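Local coordinates for magnesium transport protein CorA (Methanocaldococcus jannaschii, PDB 4EGW), which mediates the influx of magnesium ions across the cell membrane as a homopentameric channel that opens when cytoplasmic magnesium is low and closes when it is high, at residues V74-L77 with Q78-L81; Y169-I172 with L173-E177; L183-K186 with L187-G190. All blocks are in the same frame, centred on the assembly; numbering follows the deposited sequence.

Contact 1. Residues V74-L77 with Q78-L81; sequences VSDL and QIGL. With BU1 (1,4-butanediol), chain K.
Gln78 folds back over the first turn of helix 74-80, a short, loosely bonded helix packed against the mixed sheet of the cytoplasmic α/β domain. Its backbone N donates to Ser75 O at 2.8 Å. This i to i+3 bond is bent, with an N-H...O angle of 130°, and the donor stands above the carbonyl plane. The other two backbone bonds across the contact are weak, one from the same N to Val74 O and one from Gly80 N to Leu77 O, so the turns are drawn tight rather than regularly α-helical. Tyr117 of strand 110-119 reinforces them, its hydroxyl bridging Asp76 O and Gly80 N.

Van der Waals contacts follow the same path. With CG beside the backbone N (chi1 -81°) and the chain extended beyond it, Gln78 runs back along the turn, CG resting 3.4 Å from Val74 O and OE1 coming within 3.3 Å of Ser75 CA. Ile79 CD1 lies 3.1 Å from Asp76 O, and the same side chain reaches Leu97 and Ile99 of strand 96-104. Leu77 instead packs on Leu63, Ser67 and Ile70 of helix 60-70.

Asp76 carries the polar contact with the ligand, lining a butanediol pocket with Ser73 and Glu93. OD1 lies 2.9 Å from O5 of the diol and can accept its hydroxyl proton, though another acceptor is within reach of that proton. OD2 is close to Glu93 OE1, a crowding of acids that may favour protonation of one. With an alanine at Asp76, the diol hydroxyl would probably be left without this carboxylate mate and a gap opened beside Glu93. CG of Asp76 stands beside its own backbone N (chi1 -76°), and that N is hydrogen-bonded to Ser73 OG.

Contact 2. Residues Y169-I172 with L173-E177; sequences YSRI and LMNLE. With BU1 (1,4-butanediol), chain G.
Asn175 and Arg171 meet one turn apart on helix 156-186, where Asn175 N bonds to Arg171 O at 3.1 Å. The Asn175 side chain starts from CB, 3.2 Å from Ile172 O and nearly as close to Arg171 O. CG then passes 3.3 Å from Arg171 O. With chi2 at 0°, OD1 is turned back to the same side as CA and ND2 points outermost, coming 3.6 Å from Arg171 CD. The amide and guanidinium planes are 65° apart, so the two groups do not stack. Both polar ends of the amide are taken up by the second subunit: ND2 bonds to OD1 of that subunit's Asn175, while OD1 receives NH1 of its Arg171. Arg171 NH1 in turn forms a salt bridge with Asp178 of the second subunit.

Away from this interface, Leu173 CD1 lies 3.2 Å from Tyr169 O, the carbonyl bonded by Leu173 N. Helix 156-186 lies against two helices and a strand of its own chain: Leu173 rests on Leu249 and Ser253 of helix 233-270, Tyr169 meets Phe209 edge-to-face on helix 193-225, and Tyr169 and Ile172 touch Pro103 of strand 96-104.

Contact 3. Residues L183-K186 with L187-G190; sequences LEDK and LLAG
Asp185 and Leu188 lie side by side and point the same way, with Leu188 CD1 3.7 Å from Asp185 CG and much the same distance from its CB. The methyl lies alongside these two carbons, with OD1 only slightly farther. Leu187 turns to another side of the chain: CG stands beside the backbone N (chi1 -70°), which brings CD1 to 3.5 Å from Leu183 O, while CB lies 3.6 Å from Glu184 O. Ala189 CB sits 3.1 Å from Lys186 O, and Ala189 N makes a weak bond to that same oxygen at 3.2 Å.

Such i to i+3 bonding marks the unwinding C-terminal end of helix 156-186, which runs here into the loop of a helical hairpin whose second arm is helix 193-225. Gly190, with positive phi (71°), takes the chain out of helical geometry, its N weakly bonded to Leu187 O.

Further out, Leu187 packs on Ile266, Thr267 and Leu270 of helix 233-270, and Leu183 on Met263 of that helix and Val195 of helix 193-225. The Lys186 chain is extended until its final bend (chi4 -75°), and NZ forms salt bridges with Asp192 of the loop and Glu194 at the start of helix 193-225. Glu184 comes close to Glu181 beside a bound butanediol. The nearest side-chain atom of Asp185 is about 3 Å from a bound magnesium ion.

In the fold
Contacts 2 and 3 share helix 156-186, their centres about 21 Å apart, whereas contact 1 sits on a separate short helix, on the opposite side of the chain's centre and about 47 Å between centres from contact 3. Contact 2 is the buried one, with regular helical bonding and amide and guanidinium groups spent on the second subunit. Contact 1 is partly buried against the sheet, its irregular turns steadied by a tyrosine hydroxyl. Contact 3 lies at the surface, where helical bonding fails, a lysine pairs with acids at the loop and an aspartate lies near a magnesium ion. Contacts 2 and 3 both rest apolar residues on helix 233-270, and each contributes an acid to the same butanediol pocket.

Contact 1. Residues V74-L77 with Q78-L81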
loop_
_atom_site.group_PDB
_atom_site.type_symbol
_atom_site.label_atom_id
_atom_site.label_comp_id
_atom_site.label_asym_id
_atom_site.label_seq_id
_atom_site.Cartn_x
_atom_site.Cartn_y
_atom_site.Cartn_z
ATOM N N VAL A 74 -28.094 21.752 -7.489
ATOM C CA VAL A 74 -27.852 20.670 -8.445
ATOM C C VAL A 74 -26.634 20.983 -9.311
ATOM O O VAL A 74 -25.920 20.080 -9.749
ATOM C CB VAL A 74 -29.090 20.401 -9.330
ATOM C CG1 VAL A 74 -28.873 19.169 -10.193
ATOM C CG2 VAL A 74 -30.337 20.238 -8.467
ATOM N N SER A 75 -26.419 22.272 -9.559
ATOM C CA SER A 75 -25.205 22.764 -10.206
ATOM C C SER A 75 -23.960 22.448 -9.379
ATOM O O SER A 75 -22.993 21.880 -9.895
ATOM C CB SER A 75 -25.304 24.276 -10.437
ATOM O OG SER A 75 -24.118 24.793 -11.010
ATOM N N ASP A 76 -23.986 22.813 -8.097
ATOM C CA ASP A 76 -22.825 22.633 -7.221
ATOM C C ASP A 76 -22.367 21.180 -7.119
ATOM O O ASP A 76 -21.207 20.917 -6.835
ATOM C CB ASP A 76 -23.100 23.184 -5.817
ATOM C CG ASP A 76 -23.038 24.700 -5.756
ATOM O OD1 ASP A 76 -22.600 25.327 -6.742
ATOM O OD2 ASP A 76 -23.417 25.262 -4.707
ATOM N N LEU A 77 -23.280 20.239 -7.318
ATOM C CA LEU A 77 -22.915 18.826 -7.247
ATOM C C LEU A 77 -22.240 18.389 -8.545
ATOM O O LEU A 77 -21.438 17.437 -8.578
ATOM C CB LEU A 77 -24.142 17.955 -6.969
ATOM C CG LEU A 77 -24.825 18.128 -5.617
ATOM C CD1 LEU A 77 -25.966 17.133 -5.484
ATOM C CD2 LEU A 77 -23.834 17.963 -4.483
ATOM N N GLN A 78 -22.571 19.103 -9.614
ATOM C CA GLN A 78 -22.017 18.816 -10.925
ATOM C C GLN A 78 -20.509 19.079 -10.967
ATOM O O GLN A 78 -19.789 18.520 -11.802
ATOM C CB GLN A 78 -22.774 19.593 -11.998
ATOM C CG GLN A 78 -24.091 18.923 -12.401
ATOM C CD GLN A 78 -25.054 19.867 -13.105
ATOM O OE1 GLN A 78 -24.928 21.092 -13.003
ATOM N NE2 GLN A 78 -26.029 19.300 -13.827
ATOM N N ILE A 79 -20.029 19.917 -10.053
ATOM C CA ILE A 79 -18.596 20.065 -9.875
ATOM C C ILE A 79 -18.026 18.672 -9.651
ATOM O O ILE A 79 -17.089 18.261 -10.335
ATOM C CB ILE A 79 -18.238 20.936 -8.649
ATOM C CG1 ILE A 79 -19.131 22.173 -8.566
ATOM C CG2 ILE A 79 -16.776 21.352 -8.704
ATOM C CD1 ILE A 79 -18.924 22.976 -7.290
ATOM N N GLY A 80 -18.617 17.950 -8.701
ATOM C CA GLY A 80 -18.128 16.642 -8.298
ATOM C C GLY A 80 -17.999 15.617 -9.412
ATOM O O GLY A 80 -17.070 14.817 -9.426
ATOM N N LEU A 81 -18.928 15.648 -10.357
ATOM C CA LEU A 81 -18.952 14.663 -11.433
ATOM C C LEU A 81 -18.056 15.039 -12.602
ATOM O O LEU A 81 -18.044 14.344 -13.618
ATOM C CB LEU A 81 -20.374 14.446 -11.937
ATOM C CG LEU A 81 -21.251 13.625 -11.004
ATOM C CD1 LEU A 81 -22.633 13.532 -11.577
ATOM C CD2 LEU A 81 -20.658 12.243 -10.799
HETATM C C1 BU1 K . -24.211 27.910 -5.773
HETATM C C2 BU1 K . -24.745 27.827 -4.382
HETATM C C3 BU1 K . -24.322 28.908 -3.454
HETATM C C4 BU1 K . -25.218 29.234 -2.315
HETATM O O5 BU1 K . -22.846 28.071 -5.910
HETATM O O6 BU1 K . -25.721 30.518 -2.289
#

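Contact 2. Residues Y169-I172 with L173-E177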
loop_
_atom_site.group_PDB
_atom_site.type_symbol
_atom_site.label_atom_id
_atom_site.label_comp_id
_atom_site.label_asym_id
_atom_site.label_seq_id
_atom_site.Cartn_x
_atom_site.Cartn_y
_atom_site.Cartn_z
ATOM N N TYR A 169 -2.575 5.061 -5.450
ATOM C CA TYR A 169 -1.406 5.538 -6.161
ATOM C C TYR A 169 -0.171 4.738 -5.790
ATOM O O TYR A 169 0.585 4.289 -6.668
ATOM C CB TYR A 169 -1.149 6.986 -5.806
ATOM C CG TYR A 169 -2.009 7.999 -6.521
ATOM C CD1 TYR A 169 -1.771 8.316 -7.846
ATOM C CD2 TYR A 169 -3.019 8.687 -5.855
ATOM C CE1 TYR A 169 -2.525 9.280 -8.503
ATOM C CE2 TYR A 169 -3.779 9.650 -6.508
ATOM C CZ TYR A 169 -3.520 9.941 -7.828
ATOM O OH TYR A 169 -4.253 10.888 -8.493
ATOM N N SER A 170 0.035 4.580 -4.485
ATOM C CA SER A 170 1.250 3.956 -3.967
ATOM C C SER A 170 1.334 2.507 -4.397
ATOM O O SER A 170 2.417 1.966 -4.614
ATOM C CB SER A 170 1.309 4.035 -2.444
ATOM O OG SER A 170 2.529 3.479 -1.987
ATOM N N ARG A 171 0.178 1.879 -4.523
ATOM C CA ARG A 171 0.136 0.501 -4.960
ATOM C C ARG A 171 0.654 0.393 -6.388
ATOM O O ARG A 171 1.432 -0.496 -6.722
ATOM C CB ARG A 171 -1.295 -0.015 -4.887
ATOM C CG ARG A 171 -1.412 -1.502 -5.128
ATOM C CD ARG A 171 -1.964 -1.814 -6.512
ATOM N NE ARG A 171 -3.360 -1.411 -6.650
ATOM C CZ ARG A 171 -4.295 -2.144 -7.253
ATOM N NH1 ARG A 171 -3.990 -3.327 -7.771
ATOM N NH2 ARG A 171 -5.542 -1.692 -7.333
ATOM N N ILE A 172 0.217 1.317 -7.229
ATOM C CA ILE A 172 0.487 1.245 -8.650
ATOM C C ILE A 172 1.910 1.678 -8.992
ATOM O O ILE A 172 2.527 1.141 -9.910
ATOM C CB ILE A 172 -0.527 2.085 -9.429
ATOM C CG1 ILE A 172 -1.950 1.672 -9.031
ATOM C CG2 ILE A 172 -0.304 1.933 -10.919
ATOM C CD1 ILE A 172 -3.021 2.728 -9.318
ATOM N N LEU A 173 2.433 2.645 -8.256
ATOM C CA LEU A 173 3.829 3.017 -8.421
ATOM C C LEU A 173 4.734 1.814 -8.148
ATOM O O LEU A 173 5.545 1.415 -8.990
ATOM C CB LEU A 173 4.185 4.172 -7.487
ATOM C CG LEU A 173 3.546 5.529 -7.797
ATOM C CD1 LEU A 173 3.177 6.242 -6.523
ATOM C CD2 LEU A 173 4.481 6.378 -8.655
ATOM N N MET A 174 4.600 1.221 -6.971
ATOM C CA MET A 174 5.482 0.118 -6.649
ATOM C C MET A 174 5.295 -0.945 -7.729
ATOM O O MET A 174 6.246 -1.605 -8.143
ATOM C CB MET A 174 5.212 -0.393 -5.234
ATOM C CG MET A 174 5.075 0.748 -4.219
ATOM S SD MET A 174 5.265 0.272 -2.491
ATOM C CE MET A 174 4.160 -1.136 -2.391
ATOM N N ASN A 175 4.064 -1.066 -8.216
ATOM C CA ASN A 175 3.750 -1.946 -9.338
ATOM C C ASN A 175 4.395 -1.492 -10.640
ATOM O O ASN A 175 5.108 -2.247 -11.296
ATOM C CB ASN A 175 2.241 -2.008 -9.541
ATOM C CG ASN A 175 1.583 -3.130 -8.751
ATOM O OD1 ASN A 175 2.249 -3.881 -8.034
ATOM N ND2 ASN A 175 0.261 -3.246 -8.882
ATOM N N LEU A 176 4.133 -0.253 -11.025
ATOM C CA LEU A 176 4.743 0.272 -12.229
ATOM C C LEU A 176 6.240 0.052 -12.164
ATOM O O LEU A 176 6.875 -0.217 -13.183
ATOM C CB LEU A 176 4.441 1.756 -12.385
ATOM C CG LEU A 176 5.311 2.458 -13.423
ATOM C CD1 LEU A 176 4.497 3.496 -14.181
ATOM C CD2 LEU A 176 6.550 3.086 -12.781
ATOM N N GLU A 177 6.799 0.158 -10.958
ATOM C CA GLU A 177 8.229 -0.021 -10.761
ATOM C C GLU A 177 8.661 -1.385 -11.256
ATOM O O GLU A 177 9.754 -1.541 -11.792
ATOM C CB GLU A 177 8.609 0.141 -9.290
ATOM C CG GLU A 177 10.000 -0.399 -8.972
ATOM C CD GLU A 177 10.640 0.264 -7.767
ATOM O OE1 GLU A 177 9.958 0.414 -6.728
ATOM O OE2 GLU A 177 11.829 0.636 -7.861
HETATM C C1 BU1 G . 14.330 0.740 -11.892
HETATM C C2 BU1 G . 14.058 1.362 -10.568
HETATM C C3 BU1 G . 13.322 2.659 -10.531
HETATM C C4 BU1 G . 12.947 3.156 -9.177
HETATM O O5 BU1 G . 13.311 0.017 -12.474
HETATM O O6 BU1 G . 13.024 2.248 -8.133
#

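Contact 3. Residues L183-K186 with L187-G190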
loop_
_atom_site.group_PDB
_atom_site.type_symbol
_atom_site.label_atom_id
_atom_site.label_comp_id
_atom_site.label_asym_id
_atom_site.label_seq_id
_atom_site.Cartn_x
_atom_site.Cartn_y
_atom_site.Cartn_z
ATOM N N LEU A 183 11.239 -4.140 -17.877
ATOM C CA LEU A 183 11.502 -3.426 -19.118
ATOM C C LEU A 183 12.993 -3.372 -19.427
ATOM O O LEU A 183 13.385 -3.423 -20.588
ATOM C CB LEU A 183 10.908 -2.019 -19.067
ATOM C CG LEU A 183 10.402 -1.515 -20.419
ATOM C CD1 LEU A 183 10.127 -2.679 -21.373
ATOM C CD2 LEU A 183 9.164 -0.645 -20.240
ATOM N N GLU A 184 13.817 -3.284 -18.388
ATOM C CA GLU A 184 15.269 -3.234 -18.566
ATOM C C GLU A 184 15.814 -4.410 -19.384
ATOM O O GLU A 184 16.745 -4.248 -20.186
ATOM C CB GLU A 184 15.982 -3.121 -17.214
ATOM C CG GLU A 184 15.910 -1.714 -16.634
ATOM C CD GLU A 184 16.603 -1.577 -15.290
ATOM O OE1 GLU A 184 17.088 -2.599 -14.756
ATOM O OE2 GLU A 184 16.658 -0.441 -14.768
ATOM N N ASP A 185 15.230 -5.588 -19.188
ATOM C CA ASP A 185 15.635 -6.763 -19.949
ATOM C C ASP A 185 15.190 -6.664 -21.403
ATOM O O ASP A 185 15.972 -6.926 -22.318
ATOM C CB ASP A 185 15.076 -8.037 -19.317
ATOM C CG ASP A 185 15.893 -8.505 -18.136
ATOM O OD1 ASP A 185 16.670 -7.689 -17.592
ATOM O OD2 ASP A 185 15.753 -9.689 -17.756
ATOM N N LYS A 186 13.946 -6.243 -21.616
ATOM C CA LYS A 186 13.356 -6.253 -22.951
ATOM C C LYS A 186 14.263 -5.477 -23.919
ATOM O O LYS A 186 14.177 -5.629 -25.143
ATOM C CB LYS A 186 11.937 -5.662 -22.910
ATOM C CG LYS A 186 10.972 -6.206 -23.975
ATOM C CD LYS A 186 9.530 -5.749 -23.715
ATOM C CE LYS A 186 8.538 -6.319 -24.734
ATOM N NZ LYS A 186 8.610 -5.650 -26.066
ATOM N N LEU A 187 15.140 -4.655 -23.355
ATOM C CA LEU A 187 16.086 -3.884 -24.149
ATOM C C LEU A 187 17.333 -4.701 -24.512
ATOM O O LEU A 187 18.107 -4.319 -25.399
ATOM C CB LEU A 187 16.446 -2.587 -23.421
ATOM C CG LEU A 187 15.295 -1.570 -23.372
ATOM C CD1 LEU A 187 15.234 -0.862 -22.039
ATOM C CD2 LEU A 187 15.418 -0.565 -24.507
ATOM N N LEU A 188 17.518 -5.831 -23.833
ATOM C CA LEU A 188 18.534 -6.796 -24.242
ATOM C C LEU A 188 18.093 -7.337 -25.592
ATOM O O LEU A 188 18.916 -7.664 -26.447
ATOM C CB LEU A 188 18.634 -7.943 -23.234
ATOM C CG LEU A 188 18.645 -7.555 -21.753
ATOM C CD1 LEU A 188 18.413 -8.773 -20.883
ATOM C CD2 LEU A 188 19.934 -6.859 -21.377
ATOM N N ALA A 189 16.774 -7.435 -25.758
ATOM C CA ALA A 189 16.155 -7.777 -27.032
ATOM C C ALA A 189 16.235 -6.592 -27.989
ATOM O O ALA A 189 15.822 -6.683 -29.149
ATOM C CB ALA A 189 14.715 -8.199 -26.828
ATOM N N GLY A 190 16.732 -5.467 -27.479
ATOM C CA GLY A 190 16.974 -4.288 -28.294
ATOM C C GLY A 190 15.700 -3.602 -28.739
ATOM O O GLY A 190 14.653 -3.737 -28.092
#